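Local structure of Alr3699 protein (Nostoc sp., 4XSO) at residues 44-47 against 48-51; 255-258 against 259-262; 273-276 against 277-281. The protein is of unknown function but belongs to the glycosyltransferase families of the GT-B clan, with two Rossmann-like domains facing each other. One frame throughout, in Å; residues are numbered along the deposited sequence.

Contact 1: residues 44-47 against 48-51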
ATOM      1  N   GLY A  44       4.985 -19.386  12.408  1.00 43.29           N
ATOM      2  CA  GLY A  44       6.211 -19.843  13.041  1.00 46.24           C
ATOM      3  C   GLY A  44       6.055 -20.064  14.530  1.00 42.37           C
ATOM      4  O   GLY A  44       4.937 -20.043  15.057  1.00 41.77           O
ATOM      5  N   ALA A  45       7.190 -20.239  15.210  1.00 40.80           N
ATOM      6  CA  ALA A  45       7.239 -20.428  16.653  1.00 44.60           C
ATOM      7  C   ALA A  45       6.730 -19.234  17.464  1.00 45.96           C
ATOM      8  O   ALA A  45       6.369 -19.393  18.630  1.00 41.25           O
ATOM      9  CB  ALA A  45       8.659 -20.734  17.073  1.00 49.93           C
ATOM     10  N   PHE A  46       6.700 -18.044  16.865  1.00 39.08           N
ATOM     11  CA  PHE A  46       6.321 -16.859  17.614  1.00 37.65           C
ATOM     12  C   PHE A  46       4.812 -16.846  17.877  1.00 34.14           C
ATOM     13  O   PHE A  46       4.364 -16.357  18.899  1.00 38.82           O
ATOM     14  CB  PHE A  46       6.777 -15.604  16.885  1.00 37.25           C
ATOM     15  CG  PHE A  46       6.500 -14.337  17.635  1.00 37.05           C
ATOM     16  CD1 PHE A  46       6.578 -14.284  19.014  1.00 38.55           C
ATOM     17  CD2 PHE A  46       6.130 -13.184  16.961  1.00 38.51           C
ATOM     18  CE1 PHE A  46       6.295 -13.122  19.692  1.00 35.10           C
ATOM     19  CE2 PHE A  46       5.836 -12.018  17.648  1.00 40.34           C
ATOM     20  CZ  PHE A  46       5.919 -11.990  19.023  1.00 36.37           C
ATOM     21  N   LYS A  47       4.081 -17.357  16.913  1.00 34.37           N
ATOM     22  CA  LYS A  47       2.670 -17.507  16.957  1.00 37.21           C
ATOM     23  C   LYS A  47       2.313 -18.393  18.120  1.00 40.20           C
ATOM     24  O   LYS A  47       1.429 -18.063  18.950  1.00 36.35           O
ATOM     25  CB  LYS A  47       2.189 -18.171  15.665  1.00 36.97           C
ATOM     26  CG  LYS A  47       0.655 -18.317  15.678  1.00 40.70           C
ATOM     27  CD  LYS A  47       0.132 -18.730  14.351  1.00 47.55           C
ATOM     28  CE  LYS A  47      -1.374 -18.619  14.258  1.00 53.54           C
ATOM     29  NZ  LYS A  47      -2.023 -19.935  14.461  1.00 58.27           N
ATOM     30  N   THR A  48       3.013 -19.531  18.188  1.00 40.45           N
ATOM     31  CA  THR A  48       2.797 -20.497  19.305  1.00 39.77           C
ATOM     32  C   THR A  48       3.062 -19.852  20.676  1.00 39.64           C
ATOM     33  O   THR A  48       2.198 -19.965  21.615  1.00 38.44           O
ATOM     34  CB  THR A  48       3.583 -21.848  19.055  1.00 42.13           C
ATOM     35  OG1 THR A  48       3.286 -22.324  17.735  1.00 37.93           O
ATOM     36  CG2 THR A  48       3.149 -22.936  20.023  1.00 50.04           C
ATOM     37  N   LEU A  49       4.173 -19.117  20.787  1.00 32.23           N
ATOM     38  CA  LEU A  49       4.503 -18.420  22.058  1.00 39.99           C
ATOM     39  C   LEU A  49       3.427 -17.382  22.462  1.00 40.10           C
ATOM     40  O   LEU A  49       3.119 -17.245  23.657  1.00 36.51           O
ATOM     41  CB  LEU A  49       5.839 -17.685  22.048  1.00 42.49           C
ATOM     42  CG  LEU A  49       7.171 -18.415  21.849  1.00 52.86           C
ATOM     43  CD1 LEU A  49       8.308 -17.374  21.770  1.00 50.62           C
ATOM     44  CD2 LEU A  49       7.440 -19.420  22.999  1.00 52.00           C
ATOM     45  N   LEU A  50       2.845 -16.691  21.452  1.00 39.29           N
ATOM     46  CA  LEU A  50       1.769 -15.744  21.705  1.00 34.30           C
ATOM     47  C   LEU A  50       0.546 -16.491  22.228  1.00 32.78           C
ATOM     48  O   LEU A  50      -0.023 -16.117  23.219  1.00 34.53           O
ATOM     49  CB  LEU A  50       1.427 -14.953  20.432  1.00 34.13           C
ATOM     50  CG  LEU A  50       2.477 -13.886  20.064  1.00 32.36           C
ATOM     51  CD1 LEU A  50       2.295 -13.469  18.606  1.00 33.35           C
ATOM     52  CD2 LEU A  50       2.297 -12.707  21.025  1.00 36.84           C
ATOM     53  N   GLU A  51       0.197 -17.583  21.602  1.00 34.04           N
ATOM     54  CA  GLU A  51      -0.911 -18.399  22.073  1.00 34.47           C
ATOM     55  C   GLU A  51      -0.662 -18.927  23.494  1.00 35.37           C
ATOM     56  O   GLU A  51      -1.523 -18.795  24.398  1.00 39.04           O
ATOM     57  CB  GLU A  51      -1.136 -19.555  21.090  1.00 36.52           C
ATOM     58  CG  GLU A  51      -1.761 -19.131  19.761  1.00 41.49           C
ATOM     59  CD  GLU A  51      -1.643 -20.205  18.689  1.00 46.28           C
ATOM     60  OE1 GLU A  51      -0.893 -21.193  18.886  1.00 53.10           O
ATOM     61  OE2 GLU A  51      -2.231 -20.028  17.621  1.00 50.24           O
TER

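Contact 2: residues 255-258 against 259-262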
ATOM      1  N   HIS A 255      34.801 -24.827  17.289  1.00 34.30           N
ATOM      2  CA  HIS A 255      35.364 -26.099  17.768  1.00 36.77           C
ATOM      3  C   HIS A 255      36.847 -26.250  17.433  1.00 39.01           C
ATOM      4  O   HIS A 255      37.654 -26.726  18.260  1.00 35.20           O
ATOM      5  CB  HIS A 255      34.550 -27.274  17.211  1.00 38.91           C
ATOM      6  CG  HIS A 255      33.229 -27.504  17.914  1.00 35.58           C
ATOM      7  ND1 HIS A 255      33.145 -27.796  19.252  1.00 39.83           N
ATOM      8  CD2 HIS A 255      31.978 -27.666  17.428  1.00 36.47           C
ATOM      9  CE1 HIS A 255      31.892 -28.042  19.594  1.00 37.01           C
ATOM     10  NE2 HIS A 255      31.158 -27.969  18.502  1.00 39.70           N
ATOM     11  N   GLN A 256      37.226 -25.770  16.252  1.00 41.32           N
ATOM     12  CA  GLN A 256      38.603 -25.968  15.772  1.00 41.79           C
ATOM     13  C   GLN A 256      39.483 -25.036  16.517  1.00 39.71           C
ATOM     14  O   GLN A 256      40.565 -25.418  17.005  1.00 41.41           O
ATOM     15  CB  GLN A 256      38.712 -25.650  14.281  1.00 43.46           C
ATOM     16  CG  GLN A 256      37.859 -26.589  13.422  1.00 58.11           C
ATOM     17  CD  GLN A 256      38.319 -26.644  11.968  1.00 65.10           C
ATOM     18  OE1 GLN A 256      37.810 -25.910  11.104  1.00 73.86           O
ATOM     19  NE2 GLN A 256      39.309 -27.502  11.699  1.00 59.20           N
ATOM     20  N   GLN A 257      38.988 -23.796  16.653  1.00 39.13           N
ATOM     21  CA  GLN A 257      39.695 -22.758  17.396  1.00 35.36           C
ATOM     22  C   GLN A 257      40.008 -23.285  18.811  1.00 37.08           C
ATOM     23  O   GLN A 257      41.156 -23.206  19.302  1.00 35.04           O
ATOM     24  CB  GLN A 257      38.845 -21.439  17.477  1.00 38.81           C
ATOM     25  CG  GLN A 257      39.477 -20.329  18.320  1.00 39.47           C
ATOM     26  CD  GLN A 257      38.585 -19.116  18.577  1.00 39.75           C
ATOM     27  OE1 GLN A 257      37.401 -19.150  18.327  1.00 39.19           O
ATOM     28  NE2 GLN A 257      39.164 -18.052  19.111  1.00 38.88           N
ATOM     29  N   ILE A 258      38.964 -23.738  19.508  1.00 34.01           N
ATOM     30  CA  ILE A 258      39.125 -24.220  20.840  1.00 33.24           C
ATOM     31  C   ILE A 258      40.187 -25.358  20.947  1.00 34.78           C
ATOM     32  O   ILE A 258      41.008 -25.391  21.846  1.00 34.39           O
ATOM     33  CB  ILE A 258      37.762 -24.752  21.371  1.00 34.94           C
ATOM     34  CG1 ILE A 258      36.781 -23.606  21.636  1.00 34.15           C
ATOM     35  CG2 ILE A 258      37.965 -25.625  22.619  1.00 34.03           C
ATOM     36  CD1 ILE A 258      35.363 -24.080  21.691  1.00 33.88           C
ATOM     37  N   THR A 259      40.095 -26.340  20.075  1.00 38.41           N
ATOM     38  CA  THR A 259      41.134 -27.386  20.001  1.00 39.70           C
ATOM     39  C   THR A 259      42.504 -26.805  19.590  1.00 37.78           C
ATOM     40  O   THR A 259      43.495 -27.081  20.208  1.00 40.10           O
ATOM     41  CB  THR A 259      40.732 -28.454  18.994  1.00 43.37           C
ATOM     42  OG1 THR A 259      39.592 -29.168  19.502  1.00 44.12           O
ATOM     43  CG2 THR A 259      41.912 -29.436  18.783  1.00 48.17           C
ATOM     44  N   ARG A 260      42.565 -25.961  18.582  1.00 38.62           N
ATOM     45  CA  ARG A 260      43.855 -25.305  18.275  1.00 41.90           C
ATOM     46  C   ARG A 260      44.518 -24.534  19.474  1.00 49.52           C
ATOM     47  O   ARG A 260      45.760 -24.535  19.645  1.00 45.89           O
ATOM     48  CB  ARG A 260      43.645 -24.396  17.071  1.00 43.95           C
ATOM     49  CG  ARG A 260      44.856 -23.555  16.647  1.00 52.45           C
ATOM     50  CD  ARG A 260      44.601 -22.799  15.315  1.00 50.08           C
ATOM     51  NE  ARG A 260      43.485 -21.836  15.351  1.00 55.72           N
ATOM     52  CZ  ARG A 260      43.467 -20.671  16.024  1.00 63.65           C
ATOM     53  NH1 ARG A 260      44.493 -20.272  16.765  1.00 71.02           N
ATOM     54  NH2 ARG A 260      42.396 -19.887  15.968  1.00 66.81           N
ATOM     55  N   LEU A 261      43.706 -23.869  20.309  1.00 44.17           N
ATOM     56  CA  LEU A 261      44.231 -23.166  21.491  1.00 38.91           C
ATOM     57  C   LEU A 261      44.498 -24.083  22.644  1.00 38.10           C
ATOM     58  O   LEU A 261      44.997 -23.662  23.673  1.00 35.33           O
ATOM     59  CB  LEU A 261      43.315 -22.015  21.900  1.00 41.22           C
ATOM     60  CG  LEU A 261      43.412 -20.959  20.776  1.00 39.85           C
ATOM     61  CD1 LEU A 261      42.204 -20.048  20.680  1.00 43.33           C
ATOM     62  CD2 LEU A 261      44.683 -20.145  20.933  1.00 40.98           C
ATOM     63  N   GLY A 262      44.230 -25.375  22.493  1.00 40.45           N
ATOM     64  CA  GLY A 262      44.345 -26.263  23.665  1.00 42.53           C
ATOM     65  C   GLY A 262      43.338 -26.040  24.787  1.00 39.09           C
ATOM     66  O   GLY A 262      43.589 -26.394  25.945  1.00 39.81           O
TER

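Contact 3: residues 273-276 against 277-281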
ATOM      1  N   ARG A 273      19.363 -23.566  26.413  1.00 38.85           N
ATOM      2  CA  ARG A 273      18.838 -23.743  27.738  1.00 36.92           C
ATOM      3  C   ARG A 273      17.716 -22.759  27.987  1.00 42.57           C
ATOM      4  O   ARG A 273      17.787 -21.591  27.600  1.00 36.46           O
ATOM      5  CB  ARG A 273      19.936 -23.561  28.768  1.00 37.15           C
ATOM      6  CG  ARG A 273      21.085 -24.547  28.642  1.00 37.17           C
ATOM      7  CD  ARG A 273      20.688 -25.874  29.211  1.00 42.22           C
ATOM      8  NE  ARG A 273      20.518 -25.753  30.680  1.00 39.07           N
ATOM      9  CZ  ARG A 273      21.205 -26.398  31.577  1.00 36.74           C
ATOM     10  NH1 ARG A 273      22.095 -27.297  31.200  1.00 39.40           N
ATOM     11  NH2 ARG A 273      20.942 -26.200  32.870  1.00 41.10           N
ATOM     12  N   ALA A 274      16.688 -23.256  28.650  1.00 42.35           N
ATOM     13  CA  ALA A 274      15.550 -22.419  29.116  1.00 49.69           C
ATOM     14  C   ALA A 274      15.832 -21.716  30.452  1.00 45.78           C
ATOM     15  O   ALA A 274      15.291 -20.627  30.696  1.00 52.69           O
ATOM     16  CB  ALA A 274      14.292 -23.270  29.224  1.00 50.11           C
ATOM     17  N   ASP A 275      16.734 -22.262  31.265  1.00 37.63           N
ATOM     18  CA  ASP A 275      17.030 -21.711  32.612  1.00 37.34           C
ATOM     19  C   ASP A 275      18.234 -20.681  32.622  1.00 33.69           C
ATOM     20  O   ASP A 275      19.267 -20.840  33.320  1.00 29.59           O
ATOM     21  CB  ASP A 275      17.303 -22.830  33.573  1.00 38.26           C
ATOM     22  CG  ASP A 275      18.427 -23.776  33.054  1.00 41.46           C
ATOM     23  OD1 ASP A 275      18.380 -24.114  31.875  1.00 46.97           O
ATOM     24  OD2 ASP A 275      19.352 -24.122  33.798  1.00 44.32           O
ATOM     25  N   ILE A 276      18.056 -19.623  31.862  1.00 33.09           N
ATOM     26  CA  ILE A 276      19.090 -18.657  31.667  1.00 35.38           C
ATOM     27  C   ILE A 276      19.442 -17.902  32.915  1.00 34.03           C
ATOM     28  O   ILE A 276      20.599 -17.729  33.201  1.00 30.25           O
ATOM     29  CB  ILE A 276      18.777 -17.701  30.508  1.00 34.69           C
ATOM     30  CG1 ILE A 276      18.620 -18.474  29.185  1.00 40.91           C
ATOM     31  CG2 ILE A 276      19.923 -16.697  30.394  1.00 37.26           C
ATOM     32  CD1 ILE A 276      19.872 -19.145  28.633  1.00 38.49           C
ATOM     33  N   PRO A 277      18.435 -17.477  33.696  1.00 33.59           N
ATOM     34  CA  PRO A 277      18.756 -16.795  34.932  1.00 36.47           C
ATOM     35  C   PRO A 277      19.550 -17.630  35.902  1.00 34.90           C
ATOM     36  O   PRO A 277      20.451 -17.140  36.594  1.00 32.04           O
ATOM     37  CB  PRO A 277      17.345 -16.471  35.517  1.00 37.82           C
ATOM     38  CG  PRO A 277      16.455 -16.411  34.284  1.00 32.70           C
ATOM     39  CD  PRO A 277      16.963 -17.527  33.461  1.00 35.00           C
ATOM     40  N   GLN A 278      19.199 -18.897  35.996  1.00 33.26           N
ATOM     41  CA  GLN A 278      19.899 -19.794  36.884  1.00 34.96           C
ATOM     42  C   GLN A 278      21.358 -20.054  36.446  1.00 30.34           C
ATOM     43  O   GLN A 278      22.283 -20.056  37.261  1.00 28.69           O
ATOM     44  CB  GLN A 278      19.155 -21.143  36.941  1.00 39.82           C
ATOM     45  CG  GLN A 278      17.774 -21.096  37.629  1.00 37.57           C
ATOM     46  CD  GLN A 278      16.762 -20.267  36.870  1.00 37.87           C
ATOM     47  OE1 GLN A 278      16.707 -20.275  35.604  1.00 41.18           O
ATOM     48  NE2 GLN A 278      15.904 -19.564  37.622  1.00 39.33           N
ATOM     49  N   LEU A 279      21.523 -20.348  35.160  1.00 34.73           N
ATOM     50  CA  LEU A 279      22.856 -20.465  34.574  1.00 31.63           C
ATOM     51  C   LEU A 279      23.673 -19.244  34.819  1.00 32.29           C
ATOM     52  O   LEU A 279      24.797 -19.370  35.216  1.00 34.76           O
ATOM     53  CB  LEU A 279      22.754 -20.753  33.078  1.00 30.41           C
ATOM     54  CG  LEU A 279      22.325 -22.191  32.848  1.00 31.82           C
ATOM     55  CD1 LEU A 279      21.852 -22.336  31.403  1.00 31.58           C
ATOM     56  CD2 LEU A 279      23.437 -23.203  33.138  1.00 36.30           C
ATOM     57  N   MET A 280      23.097 -18.054  34.575  1.00 32.35           N
ATOM     58  CA  MET A 280      23.796 -16.765  34.842  1.00 30.64           C
ATOM     59  C   MET A 280      24.281 -16.682  36.313  1.00 28.58           C
ATOM     60  O   MET A 280      25.417 -16.340  36.646  1.00 30.12           O
ATOM     61  CB  MET A 280      22.855 -15.617  34.515  1.00 29.58           C
ATOM     62  CG  MET A 280      22.572 -15.356  33.017  1.00 28.92           C
ATOM     63  SD  MET A 280      21.663 -13.831  32.690  1.00 21.02           S
ATOM     64  CE  MET A 280      21.896 -13.894  30.897  1.00 32.26           C
ATOM     65  N   ALA A 281      23.376 -17.016  37.216  1.00 28.08           N
ATOM     66  CA  ALA A 281      23.679 -17.032  38.618  1.00 30.02           C
ATOM     67  C   ALA A 281      24.840 -17.943  38.916  1.00 30.71           C
ATOM     68  O   ALA A 281      25.662 -17.626  39.780  1.00 36.02           O
ATOM     69  CB  ALA A 281      22.466 -17.442  39.448  1.00 30.47           C
TER

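Contact 1: residues 44-47 against 48-51
Over one face of the F46 ring sits a methyl group of L50: CD1 lies 3.9 Å from the ring centroid and only 11° off the normal, a CH-pi contact one helical turn on. CG of the same leucine backs it up near the rim, closest to CE1 of F46 at the same 3.9 Å. The ring edge is met by L49, whose CD1 lies near the ring plane at 4.5 Å from F46 CD1, a looser touch. With CG of F46 anti to the backbone N (chi1 -176°) and beside the carbonyl carbon, the ring leans toward the next turn, where L50 lies. These residues belong to the short helix 45-52, nearly all of which lies in the contact; it is the connection of the right-handed beta-alpha-beta unit that runs from strand 36-40 to strand 57-59 in the N-terminal Rossmann-like domain, and G44 is its N-cap. F46 and L50 form the buried side, both packing on I26 of helix 20-29, with L40 of strand 36-40 against the phenylalanine and V38 against the leucine. On another side of the helix K47 meets E51. The lysine chain is extended up to CE and bends only at its last torsion (chi4 -99°), bringing NZ to 3.2 Å from OE2 of E51 in a salt bridge. The ammonium group meets the syn side of that oxygen, tilted out of the carboxylate plane. The K47 side chain also touches V57 and V59 of strand 57-59, and E51 touches V57. Backbone bonds link the turns, among them L50 N to F46 O at 3.0 Å and E51 N to K47 O, also 3.0 Å.

Contact 2: residues 255-258 against 259-262
Q257 and L261 make the close side-chain contact where helix 248-260 ends, in a Schellman motif at G262. The helix is the crossover of a beta-alpha-beta unit, strand 235-240 to strand 267-271, in the C-terminal Rossmann-like domain. CD1 of L261 lies 3.6 Å from CG of Q257, and the leucine also covers the carbonyl O of Q257, which accepts the N-H of L261 at 2.8 Å. Q257 is buried: its chain runs extended from a CG anti to the backbone N (chi1 176°) and delivers NE2 to helix 221-228, where D226 OD1 and H222 O both accept from it. I225 of that helix touches Q257, I258 and L261, while I258 also reaches V267 and F269 of the adjoining strand.

The solvent side is looser. R260 bends at chi3 (61°) and brings its guanidinium back along the helix, with NH2 approaching CG of Q257 obliquely at 3.8 Å; the two flat end groups lie only 15° from parallel, without a polar bond between them. T259, exposed, turns its hydroxyl back toward the preceding turn, so that O of H255 receives the T259 amide and, weakly, OG1 at 3.4 Å. The chain then leaves the helix through the positive phi of G262, a conformation that favours glycine, and the amide N of G262 closes onto O of T259 at 2.9 Å.

Contact 3: residues 273-276 against 277-281
The backbone folds through an inverse gamma turn centred on D275 and then enters helix 276-282, where O of D275 accepts the amide of L279 and O of I276 that of M280. D275 is therefore the N-cap of a helix in the C-terminal Rossmann-like domain of the GT-B fold, although its carboxylate makes no capping bond and faces R273 instead. The two form a side-on, bidentate salt bridge: NE of R273 gives to OD1 of D275 at 2.9 Å and NH2 to OD2 at 2.8 Å, each oxygen using its syn lone pair and lying close to the guanidinium plane. Such a grip fixes the rotation of both flat groups.

L279 sits against this pair from the helix. Its CD2 lies 3.9 Å above one face of the guanidinium of R273, offset toward the rim, while CD1 packs on the arginine stem, 3.5 Å from CB of R273. The leucine chain crosses the arginine at about a right angle, and its CG also comes near OD2 of D275. Beyond the pair, L197 of helix 191-201 and V240 of strand 235-240 touch both R273 and L279.

On another side of the first turn I276 and M280 pack together, both also against F212. CG2 of I276, anti to the backbone N, leans along the helix to meet the end of the extended methionine, and the methyl CE of M280 comes within a tight 3.5 Å of it.

In the fold
Contact 2 is the most peripheral: five of its eight touching residues are exposed and its centre lies about 29 Å from that of the chain, against about 17 Å and 16 Å for contacts 1 and 3. Contacts 1 and 2 lie on crossover helices of beta-alpha-beta units, but in different halves of the GT-B architecture: 44-51 spans almost all of its short helix, 255-262 the end of a longer one. Contact 3 shares the C-terminal half with contact 2 and follows strand 267-271, to which the helix of contact 2 leads. Contacts 1 and 3 pair charges, along the helix and within the entering loop respectively; contact 2 has a buried amide tied to a neighbouring helix.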